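Local coordinates for putative angiotensinogen (Lampetra fluviatilis, PDB 5INW), which probably inhibits serine proteases as a member of the serpin family, and binds heparin, which promotes its inhibition of thrombin, at residues 152-155 with 156-160; 162-166 with 167-171; 205-208 with 209-212. The protein carries 1 engineered substitution. All blocks are in the same frame, centred on the assembly; numbering follows the deposited sequence.

Contact 1: 152-155 with 156-160; sequences KYFA and RLNGA
Helix 150-161 corresponds to helix D of the serpin fold, the helix that binds heparin in antithrombin, and F154 and N158 meet on it one turn apart. The N158 amide lies over one face of the F154 ring, displaced toward the rim, with ND2 3.3 Å from CE2 of F154. Ring and amide planes stand 82° apart, so the amide comes down on the ring end-on instead of stacking flat against it. F154 carries CG anti to its backbone nitrogen (chi1 -172°), which carries the ring along the helix toward N158. Replacing this phenylalanine with an alanine would probably leave the N158 amide without the ring it covers and open a gap against helices 77-96 and 110-122.

A second cluster is made by K152, Y153 and R156. The guanidinium of R156 is folded back by the bend at its third torsion (chi3 -39°), and CE of K152 sits at its edge, in its plane, 3.4 Å from NH2 of R156. Y153 CD1 meets one face of the same group off-centre, while NH1 of R156 lies 4.4 Å from that carbon, near the plane of the phenol ring. NZ of K152 is 4.3 Å from NH2 of R156, which concentrates positive charge on this exposed flank and would suit a polyanion such as heparin.

Successive i to i+4 bonds tie the turns together: L157 N to Y153 O at 3.1 Å, N158 N to F154 O at 3.1 Å, and G159 N to A155 O at 3.0 Å. On the inner side F154 packs on A114 and S115 of helix 110-122 and on I81 and V85 of helix 77-96, while L157 reaches L111, A82 and T21 of the separate C-terminal peptide chain.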
ATOM      1  N   LYS A 152       5.534   7.730 -17.515  1.00 89.14           N
ATOM      2  CA  LYS A 152       6.371   6.748 -18.235  1.00 85.95           C
ATOM      3  C   LYS A 152       7.357   6.055 -17.284  1.00 84.79           C
ATOM      4  O   LYS A 152       7.559   4.857 -17.427  1.00 76.55           O
ATOM      5  CB  LYS A 152       7.122   7.302 -19.461  1.00 88.58           C
ATOM      6  CG  LYS A 152       8.005   6.225 -20.124  1.00 92.15           C
ATOM      7  CD  LYS A 152       8.542   6.513 -21.532  1.00 98.03           C
ATOM      8  CE  LYS A 152       9.521   5.423 -21.973  1.00 99.46           C
ATOM      9  NZ  LYS A 152       9.935   5.500 -23.400  1.00 98.51           N
ATOM     10  N   TYR A 153       7.956   6.800 -16.331  1.00 85.24           N
ATOM     11  CA  TYR A 153       8.942   6.241 -15.395  1.00 82.71           C
ATOM     12  C   TYR A 153       8.250   5.545 -14.195  1.00 78.18           C
ATOM     13  O   TYR A 153       8.904   4.793 -13.476  1.00 78.77           O
ATOM     14  CB  TYR A 153       9.949   7.283 -14.899  1.00 87.23           C
ATOM     15  CG  TYR A 153      10.506   8.238 -15.960  1.00 98.97           C
ATOM     16  CD1 TYR A 153      11.540   7.863 -16.828  1.00102.07           C
ATOM     17  CD2 TYR A 153      10.005   9.553 -16.066  1.00105.54           C
ATOM     18  CE1 TYR A 153      12.035   8.776 -17.771  1.00108.40           C
ATOM     19  CE2 TYR A 153      10.491  10.463 -17.003  1.00110.22           C
ATOM     20  CZ  TYR A 153      11.498  10.082 -17.859  1.00112.83           C
ATOM     21  OH  TYR A 153      11.941  11.023 -18.781  1.00113.87           O
ATOM     22  N   PHE A 154       6.939   5.743 -14.027  1.00 71.63           N
ATOM     23  CA  PHE A 154       6.114   4.915 -13.136  1.00 67.77           C
ATOM     24  C   PHE A 154       6.032   3.421 -13.571  1.00 66.60           C
ATOM     25  O   PHE A 154       6.115   2.518 -12.748  1.00 70.64           O
ATOM     26  CB  PHE A 154       4.698   5.508 -13.030  1.00 68.69           C
ATOM     27  CG  PHE A 154       3.850   4.839 -12.006  1.00 67.28           C
ATOM     28  CD1 PHE A 154       4.140   4.980 -10.659  1.00 66.48           C
ATOM     29  CD2 PHE A 154       2.787   4.021 -12.380  1.00 68.60           C
ATOM     30  CE1 PHE A 154       3.378   4.342  -9.691  1.00 62.46           C
ATOM     31  CE2 PHE A 154       2.025   3.366 -11.410  1.00 68.04           C
ATOM     32  CZ  PHE A 154       2.314   3.544 -10.059  1.00 64.40           C
ATOM     33  N   ALA A 155       5.862   3.154 -14.860  1.00 65.41           N
ATOM     34  CA  ALA A 155       5.882   1.795 -15.378  1.00 64.75           C
ATOM     35  C   ALA A 155       7.286   1.193 -15.271  1.00 64.43           C
ATOM     36  O   ALA A 155       7.414  -0.025 -15.095  1.00 62.90           O
ATOM     37  CB  ALA A 155       5.370   1.739 -16.826  1.00 66.45           C
ATOM     38  N   ARG A 156       8.333   2.014 -15.390  1.00 65.51           N
ATOM     39  CA  ARG A 156       9.694   1.492 -15.221  1.00 71.18           C
ATOM     40  C   ARG A 156       9.944   1.021 -13.799  1.00 69.75           C
ATOM     41  O   ARG A 156      10.502  -0.075 -13.602  1.00 71.18           O
ATOM     42  CB  ARG A 156      10.784   2.489 -15.613  1.00 76.93           C
ATOM     43  CG  ARG A 156      12.171   1.815 -15.770  1.00 82.91           C
ATOM     44  CD  ARG A 156      13.075   2.553 -16.734  1.00 87.87           C
ATOM     45  NE  ARG A 156      12.248   3.029 -17.855  1.00 93.39           N
ATOM     46  CZ  ARG A 156      12.582   4.007 -18.705  1.00 97.85           C
ATOM     47  NH1 ARG A 156      13.793   4.573 -18.670  1.00 99.61           N
ATOM     48  NH2 ARG A 156      11.712   4.374 -19.642  1.00 96.75           N
ATOM     49  N   LEU A 157       9.554   1.856 -12.825  1.00 66.93           N
ATOM     50  CA  LEU A 157       9.583   1.494 -11.392  1.00 64.41           C
ATOM     51  C   LEU A 157       8.878   0.159 -11.156  1.00 60.91           C
ATOM     52  O   LEU A 157       9.482  -0.749 -10.636  1.00 60.36           O
ATOM     53  CB  LEU A 157       8.919   2.579 -10.512  1.00 64.42           C
ATOM     54  CG  LEU A 157       8.871   2.334  -8.983  1.00 60.98           C
ATOM     55  CD1 LEU A 157      10.282   2.311  -8.426  1.00 59.43           C
ATOM     56  CD2 LEU A 157       8.016   3.333  -8.204  1.00 58.06           C
ATOM     57  N   ASN A 158       7.621   0.034 -11.573  1.00 59.22           N
ATOM     58  CA  ASN A 158       6.902  -1.221 -11.376  1.00 60.85           C
ATOM     59  C   ASN A 158       7.580  -2.420 -12.043  1.00 59.34           C
ATOM     60  O   ASN A 158       7.697  -3.481 -11.446  1.00 57.29           O
ATOM     61  CB  ASN A 158       5.438  -1.069 -11.744  1.00 62.07           C
ATOM     62  CG  ASN A 158       4.702  -0.193 -10.737  1.00 65.65           C
ATOM     63  OD1 ASN A 158       4.972  -0.258  -9.533  1.00 68.42           O
ATOM     64  ND2 ASN A 158       3.761   0.616 -11.218  1.00 67.58           N
ATOM     65  N   GLY A 159       8.120  -2.226 -13.232  1.00 58.18           N
ATOM     66  CA  GLY A 159       8.955  -3.244 -13.826  1.00 57.94           C
ATOM     67  C   GLY A 159      10.143  -3.630 -12.952  1.00 57.41           C
ATOM     68  O   GLY A 159      10.487  -4.804 -12.860  1.00 61.66           O
ATOM     69  N   ALA A 160      10.814  -2.640 -12.369  1.00 58.12           N
ATOM     70  CA  ALA A 160      11.984  -2.877 -11.493  1.00 58.63           C
ATOM     71  C   ALA A 160      11.600  -3.605 -10.192  1.00 57.92           C
ATOM     72  O   ALA A 160      12.322  -4.510  -9.772  1.00 65.24           O
ATOM     73  CB  ALA A 160      12.721  -1.576 -11.183  1.00 56.88           C
TER

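Contact 2: 162-166 with 167-171; sequences YKRSA and GFELM
R164 lays its CD methylene against CG of E169, 3.7 Å away, across the non-hydrogen-bonded pair of a two-strand antiparallel hairpin. The arginine chain is bent at its second torsion (chi2 98°), which turns the guanidinium along the partner strand. There NH1 donates to F168 O at 3.0 Å, the oxygen lying in the guanidinium plane but the donor sitting above the carbonyl plane. S165 N grips the same oxygen from the other face, at 3.1 Å. With E169 the arginine has a long salt bridge, NE to OE2 3.7 Å, in which only the charges face each other.

F168 N returns a bond to S165 O, closing the type II turn S165-F168, and the positive phi of G167 suits its third position. Farther from the turn, L170 N donates to K163 O at 3.1 Å, almost straight. At the open end CD2 of L170 meets the edge of the Y162 ring, 3.8 Å from CD1 of Y162.

The hairpin follows helix 150-161 and edges the large sheet: G167, E169 and M171 bond to strand 238-251, and L170 packs on I246 and F248 of that strand and on I25 of the separate C-terminal peptide chain.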
ATOM      1  N   TYR A 162       8.570  -5.491  -9.384  1.00 53.69           N
ATOM      2  CA  TYR A 162       7.861  -6.748  -9.500  1.00 52.92           C
ATOM      3  C   TYR A 162       8.777  -7.827 -10.062  1.00 52.01           C
ATOM      4  O   TYR A 162       9.196  -7.755 -11.201  1.00 53.61           O
ATOM      5  CB  TYR A 162       6.636  -6.600 -10.387  1.00 55.21           C
ATOM      6  CG  TYR A 162       5.623  -5.518  -9.991  1.00 57.56           C
ATOM      7  CD1 TYR A 162       5.518  -5.066  -8.692  1.00 57.06           C
ATOM      8  CD2 TYR A 162       4.729  -4.992 -10.942  1.00 58.60           C
ATOM      9  CE1 TYR A 162       4.587  -4.105  -8.349  1.00 57.13           C
ATOM     10  CE2 TYR A 162       3.811  -4.036 -10.587  1.00 60.14           C
ATOM     11  CZ  TYR A 162       3.760  -3.600  -9.278  1.00 58.45           C
ATOM     12  OH  TYR A 162       2.863  -2.653  -8.896  1.00 62.83           O
ATOM     13  N   LYS A 163       9.137  -8.793  -9.225  1.00 53.16           N
ATOM     14  CA  LYS A 163      10.185  -9.783  -9.501  1.00 52.41           C
ATOM     15  C   LYS A 163       9.882 -10.986  -8.655  1.00 49.25           C
ATOM     16  O   LYS A 163       9.198 -10.870  -7.670  1.00 48.76           O
ATOM     17  CB  LYS A 163      11.536  -9.215  -9.148  1.00 55.35           C
ATOM     18  CG  LYS A 163      12.107  -8.242 -10.184  1.00 64.11           C
ATOM     19  CD  LYS A 163      13.385  -7.586  -9.631  1.00 73.97           C
ATOM     20  CE  LYS A 163      14.418  -7.086 -10.618  1.00 76.55           C
ATOM     21  NZ  LYS A 163      15.625  -7.987 -10.712  1.00 78.85           N
ATOM     22  N   ARG A 164      10.359 -12.142  -9.062  1.00 48.74           N
ATOM     23  CA  ARG A 164      10.220 -13.396  -8.308  1.00 48.92           C
ATOM     24  C   ARG A 164      11.597 -14.018  -8.282  1.00 50.34           C
ATOM     25  O   ARG A 164      12.277 -14.091  -9.301  1.00 56.30           O
ATOM     26  CB  ARG A 164       9.212 -14.335  -9.006  1.00 49.10           C
ATOM     27  CG  ARG A 164       8.962 -15.701  -8.365  1.00 50.01           C
ATOM     28  CD  ARG A 164       7.716 -15.788  -7.483  1.00 49.14           C
ATOM     29  NE  ARG A 164       7.612 -17.104  -6.840  1.00 51.56           N
ATOM     30  CZ  ARG A 164       8.364 -17.528  -5.802  1.00 55.04           C
ATOM     31  NH1 ARG A 164       9.275 -16.725  -5.213  1.00 53.46           N
ATOM     32  NH2 ARG A 164       8.220 -18.783  -5.333  1.00 56.10           N
ATOM     33  N   SER A 165      12.034 -14.453  -7.115  1.00 51.26           N
ATOM     34  CA  SER A 165      13.350 -15.094  -6.927  1.00 50.99           C
ATOM     35  C   SER A 165      13.255 -15.862  -5.614  1.00 50.44           C
ATOM     36  O   SER A 165      12.212 -15.856  -4.998  1.00 47.77           O
ATOM     37  CB  SER A 165      14.449 -14.040  -6.891  1.00 51.41           C
ATOM     38  OG  SER A 165      14.173 -13.023  -5.933  1.00 50.27           O
ATOM     39  N   ALA A 166      14.314 -16.550  -5.207  1.00 55.56           N
ATOM     40  CA  ALA A 166      14.282 -17.445  -4.012  1.00 56.71           C
ATOM     41  C   ALA A 166      13.868 -16.659  -2.774  1.00 56.28           C
ATOM     42  O   ALA A 166      14.473 -15.622  -2.505  1.00 60.13           O
ATOM     43  CB  ALA A 166      15.641 -18.059  -3.780  1.00 58.59           C
ATOM     44  N   GLY A 167      12.795 -17.108  -2.109  1.00 52.60           N
ATOM     45  CA  GLY A 167      12.241 -16.474  -0.933  1.00 48.27           C
ATOM     46  C   GLY A 167      11.719 -15.073  -1.119  1.00 47.79           C
ATOM     47  O   GLY A 167      11.614 -14.351  -0.124  1.00 49.39           O
ATOM     48  N   PHE A 168      11.344 -14.662  -2.340  1.00 46.42           N
ATOM     49  CA  PHE A 168      10.798 -13.284  -2.570  1.00 45.81           C
ATOM     50  C   PHE A 168       9.797 -13.261  -3.709  1.00 46.86           C
ATOM     51  O   PHE A 168      10.051 -13.883  -4.737  1.00 51.52           O
ATOM     52  CB  PHE A 168      11.922 -12.319  -2.919  1.00 44.92           C
ATOM     53  CG  PHE A 168      11.461 -10.930  -3.172  1.00 43.68           C
ATOM     54  CD1 PHE A 168      11.192 -10.073  -2.127  1.00 44.73           C
ATOM     55  CD2 PHE A 168      11.294 -10.451  -4.462  1.00 44.12           C
ATOM     56  CE1 PHE A 168      10.766  -8.761  -2.371  1.00 42.62           C
ATOM     57  CE2 PHE A 168      10.851  -9.150  -4.713  1.00 41.72           C
ATOM     58  CZ  PHE A 168      10.583  -8.323  -3.671  1.00 41.41           C
ATOM     59  N   GLU A 169       8.663 -12.584  -3.543  1.00 45.04           N
ATOM     60  CA  GLU A 169       7.721 -12.362  -4.639  1.00 44.81           C
ATOM     61  C   GLU A 169       7.074 -11.053  -4.422  1.00 44.84           C
ATOM     62  O   GLU A 169       6.492 -10.821  -3.332  1.00 45.02           O
ATOM     63  CB  GLU A 169       6.605 -13.438  -4.694  1.00 47.65           C
ATOM     64  CG  GLU A 169       5.600 -13.250  -5.855  1.00 48.60           C
ATOM     65  CD  GLU A 169       4.532 -14.345  -6.029  1.00 52.63           C
ATOM     66  OE1 GLU A 169       3.591 -14.116  -6.844  1.00 57.15           O
ATOM     67  OE2 GLU A 169       4.590 -15.439  -5.385  1.00 57.07           O
ATOM     68  N   LEU A 170       7.148 -10.198  -5.440  1.00 45.21           N
ATOM     69  CA  LEU A 170       6.323  -8.994  -5.523  1.00 45.08           C
ATOM     70  C   LEU A 170       5.668  -8.943  -6.881  1.00 47.14           C
ATOM     71  O   LEU A 170       6.349  -8.942  -7.894  1.00 54.16           O
ATOM     72  CB  LEU A 170       7.145  -7.736  -5.242  1.00 44.85           C
ATOM     73  CG  LEU A 170       6.234  -6.490  -5.164  1.00 45.45           C
ATOM     74  CD1 LEU A 170       5.313  -6.438  -3.968  1.00 43.99           C
ATOM     75  CD2 LEU A 170       7.022  -5.199  -5.221  1.00 46.62           C
ATOM     76  N   MET A 171       4.348  -8.888  -6.908  1.00 47.55           N
ATOM     77  CA  MET A 171       3.570  -9.031  -8.129  1.00 48.94           C
ATOM     78  C   MET A 171       2.496  -7.950  -8.045  1.00 47.18           C
ATOM     79  O   MET A 171       1.928  -7.725  -6.989  1.00 42.25           O
ATOM     80  CB  MET A 171       2.973 -10.459  -8.147  1.00 52.44           C
ATOM     81  CG  MET A 171       1.974 -10.845  -9.250  1.00 56.32           C
ATOM     82  SD  MET A 171       0.298 -10.352  -8.741  1.00 63.11           S
ATOM     83  CE  MET A 171      -0.450 -11.874  -8.154  1.00 64.44           C
TER

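Contact 3: 205-208 with 209-212; sequences FGDS and KNAV
Side-chain hydrogen bonding joins D207 to N210 at the start of helix 208-221. ND2 of N210 donates to OD2 of D207 at 3.0 Å, with an N-H...O angle of 167°. The oxygen lies close to the amide plane and is approached on its syn side, 28° out of the carboxylate plane, and the two flat groups are turned 70° against each other. With CG of D207 set anti to its backbone nitrogen, the carboxylate swings out beside the first turn. D207 occupies the N-cap position, yet its side chain makes no capping bond to the backbone; its negative charge at this end of the helix would nevertheless probably interact favourably with the helix dipole.

Backbone bonding starts the helix. A211 N reaches D207 O in the carbonyl plane at 3.0 Å, and V212 N takes S208 O at the same length, the regular i to i+4 pattern. Ahead of them the chain bends through an inverse gamma turn centred on D207.

Apolar contact is slight across the turn: CB of A211 approaches CA of F205 at 4.0 Å, and CD1 of the F205 ring only at 4.5 Å. The buried F205 turns inward instead, packing on V234. That loop residue also receives S208, A211 and V212, and so lies against the link from strand 200-203 into helix 208-221.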
ATOM      1  N   PHE A 205     -22.667  -4.744 -16.741  1.00 58.82           N
ATOM      2  CA  PHE A 205     -22.904  -4.411 -15.336  1.00 58.72           C
ATOM      3  C   PHE A 205     -24.390  -4.385 -15.026  1.00 61.91           C
ATOM      4  O   PHE A 205     -24.743  -4.314 -13.847  1.00 71.50           O
ATOM      5  CB  PHE A 205     -22.309  -3.038 -14.965  1.00 57.26           C
ATOM      6  CG  PHE A 205     -20.817  -2.926 -15.172  1.00 54.65           C
ATOM      7  CD1 PHE A 205     -19.948  -3.615 -14.380  1.00 52.34           C
ATOM      8  CD2 PHE A 205     -20.294  -2.057 -16.131  1.00 55.88           C
ATOM      9  CE1 PHE A 205     -18.580  -3.464 -14.534  1.00 51.24           C
ATOM     10  CE2 PHE A 205     -18.924  -1.902 -16.285  1.00 53.06           C
ATOM     11  CZ  PHE A 205     -18.066  -2.607 -15.479  1.00 51.64           C
ATOM     12  N   GLY A 206     -25.247  -4.309 -16.052  1.00 61.93           N
ATOM     13  CA  GLY A 206     -26.702  -4.388 -15.883  1.00 64.16           C
ATOM     14  C   GLY A 206     -27.141  -5.679 -15.201  1.00 64.47           C
ATOM     15  O   GLY A 206     -27.894  -5.644 -14.244  1.00 66.30           O
ATOM     16  N   ASP A 207     -26.646  -6.803 -15.692  1.00 64.95           N
ATOM     17  CA  ASP A 207     -26.781  -8.082 -15.027  1.00 66.09           C
ATOM     18  C   ASP A 207     -25.710  -8.190 -13.971  1.00 68.49           C
ATOM     19  O   ASP A 207     -24.712  -8.875 -14.158  1.00 68.99           O
ATOM     20  CB  ASP A 207     -26.622  -9.196 -16.051  1.00 67.74           C
ATOM     21  CG  ASP A 207     -26.839 -10.586 -15.460  1.00 70.61           C
ATOM     22  OD1 ASP A 207     -27.150 -10.724 -14.216  1.00 70.13           O
ATOM     23  OD2 ASP A 207     -26.679 -11.537 -16.277  1.00 69.27           O
ATOM     24  N   SER A 208     -25.932  -7.541 -12.832  1.00 74.91           N
ATOM     25  CA  SER A 208     -24.856  -7.316 -11.842  1.00 79.04           C
ATOM     26  C   SER A 208     -24.410  -8.506 -10.954  1.00 78.64           C
ATOM     27  O   SER A 208     -23.261  -8.516 -10.481  1.00 76.66           O
ATOM     28  CB  SER A 208     -25.213  -6.124 -10.949  1.00 82.94           C
ATOM     29  OG  SER A 208     -26.310  -6.446 -10.107  1.00 91.05           O
ATOM     30  N   LYS A 209     -25.308  -9.458 -10.681  1.00 79.91           N
ATOM     31  CA  LYS A 209     -24.939 -10.644  -9.895  1.00 79.33           C
ATOM     32  C   LYS A 209     -23.837 -11.333 -10.647  1.00 73.23           C
ATOM     33  O   LYS A 209     -22.805 -11.653 -10.072  1.00 66.44           O
ATOM     34  CB  LYS A 209     -26.108 -11.620  -9.719  1.00 86.91           C
ATOM     35  CG  LYS A 209     -27.250 -11.088  -8.871  1.00 92.98           C
ATOM     36  CD  LYS A 209     -27.061 -11.363  -7.389  1.00 96.82           C
ATOM     37  CE  LYS A 209     -28.177 -10.700  -6.575  1.00 99.86           C
ATOM     38  NZ  LYS A 209     -28.265 -11.256  -5.197  1.00 99.38           N
ATOM     39  N   ASN A 210     -24.093 -11.569 -11.936  1.00 72.35           N
ATOM     40  CA  ASN A 210     -23.124 -12.201 -12.810  1.00 70.61           C
ATOM     41  C   ASN A 210     -21.927 -11.343 -13.066  1.00 65.44           C
ATOM     42  O   ASN A 210     -20.806 -11.858 -13.134  1.00 63.53           O
ATOM     43  CB  ASN A 210     -23.762 -12.636 -14.124  1.00 72.37           C
ATOM     44  CG  ASN A 210     -24.612 -13.866 -13.947  1.00 77.31           C
ATOM     45  OD1 ASN A 210     -24.284 -14.758 -13.153  1.00 79.45           O
ATOM     46  ND2 ASN A 210     -25.705 -13.942 -14.684  1.00 80.79           N
ATOM     47  N   ALA A 211     -22.158 -10.047 -13.209  1.00 62.67           N
ATOM     48  CA  ALA A 211     -21.045  -9.097 -13.378  1.00 61.15           C
ATOM     49  C   ALA A 211     -19.952  -9.202 -12.249  1.00 57.64           C
ATOM     50  O   ALA A 211     -18.774  -9.244 -12.559  1.00 57.48           O
ATOM     51  CB  ALA A 211     -21.579  -7.672 -13.501  1.00 59.41           C
ATOM     52  N   VAL A 212     -20.367  -9.298 -10.981  1.00 53.67           N
ATOM     53  CA  VAL A 212     -19.456  -9.506  -9.877  1.00 52.05           C
ATOM     54  C   VAL A 212     -18.727 -10.848  -9.983  1.00 50.50           C
ATOM     55  O   VAL A 212     -17.543 -10.910  -9.765  1.00 48.14           O
ATOM     56  CB  VAL A 212     -20.162  -9.385  -8.493  1.00 54.48           C
ATOM     57  CG1 VAL A 212     -19.246  -9.783  -7.332  1.00 55.19           C
ATOM     58  CG2 VAL A 212     -20.601  -7.963  -8.260  1.00 55.31           C
TER

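In the fold
The three contacts come in series along the chain, each made within a continuous run of residues. Contacts 1 and 2 are neighbours: helix 150-161 leads straight into the hairpin, their centres lie about 16 Å apart, and beyond that join they do not touch. Contact 3 is remote, its centre about 34 Å from either, with nearest atoms about 21 Å from contact 1 and 17 Å from contact 2. Strand 168-179 connects them, pairing with both strand 200-203, which precedes contact 3, and strand 238-251. Strand 405-417 is inserted beside strand 238-251, as in cleaved serpins; contact 2 lies in this loop-accepting sheet, contact 1 on the helix before it, and contact 3 opens helix 208-221.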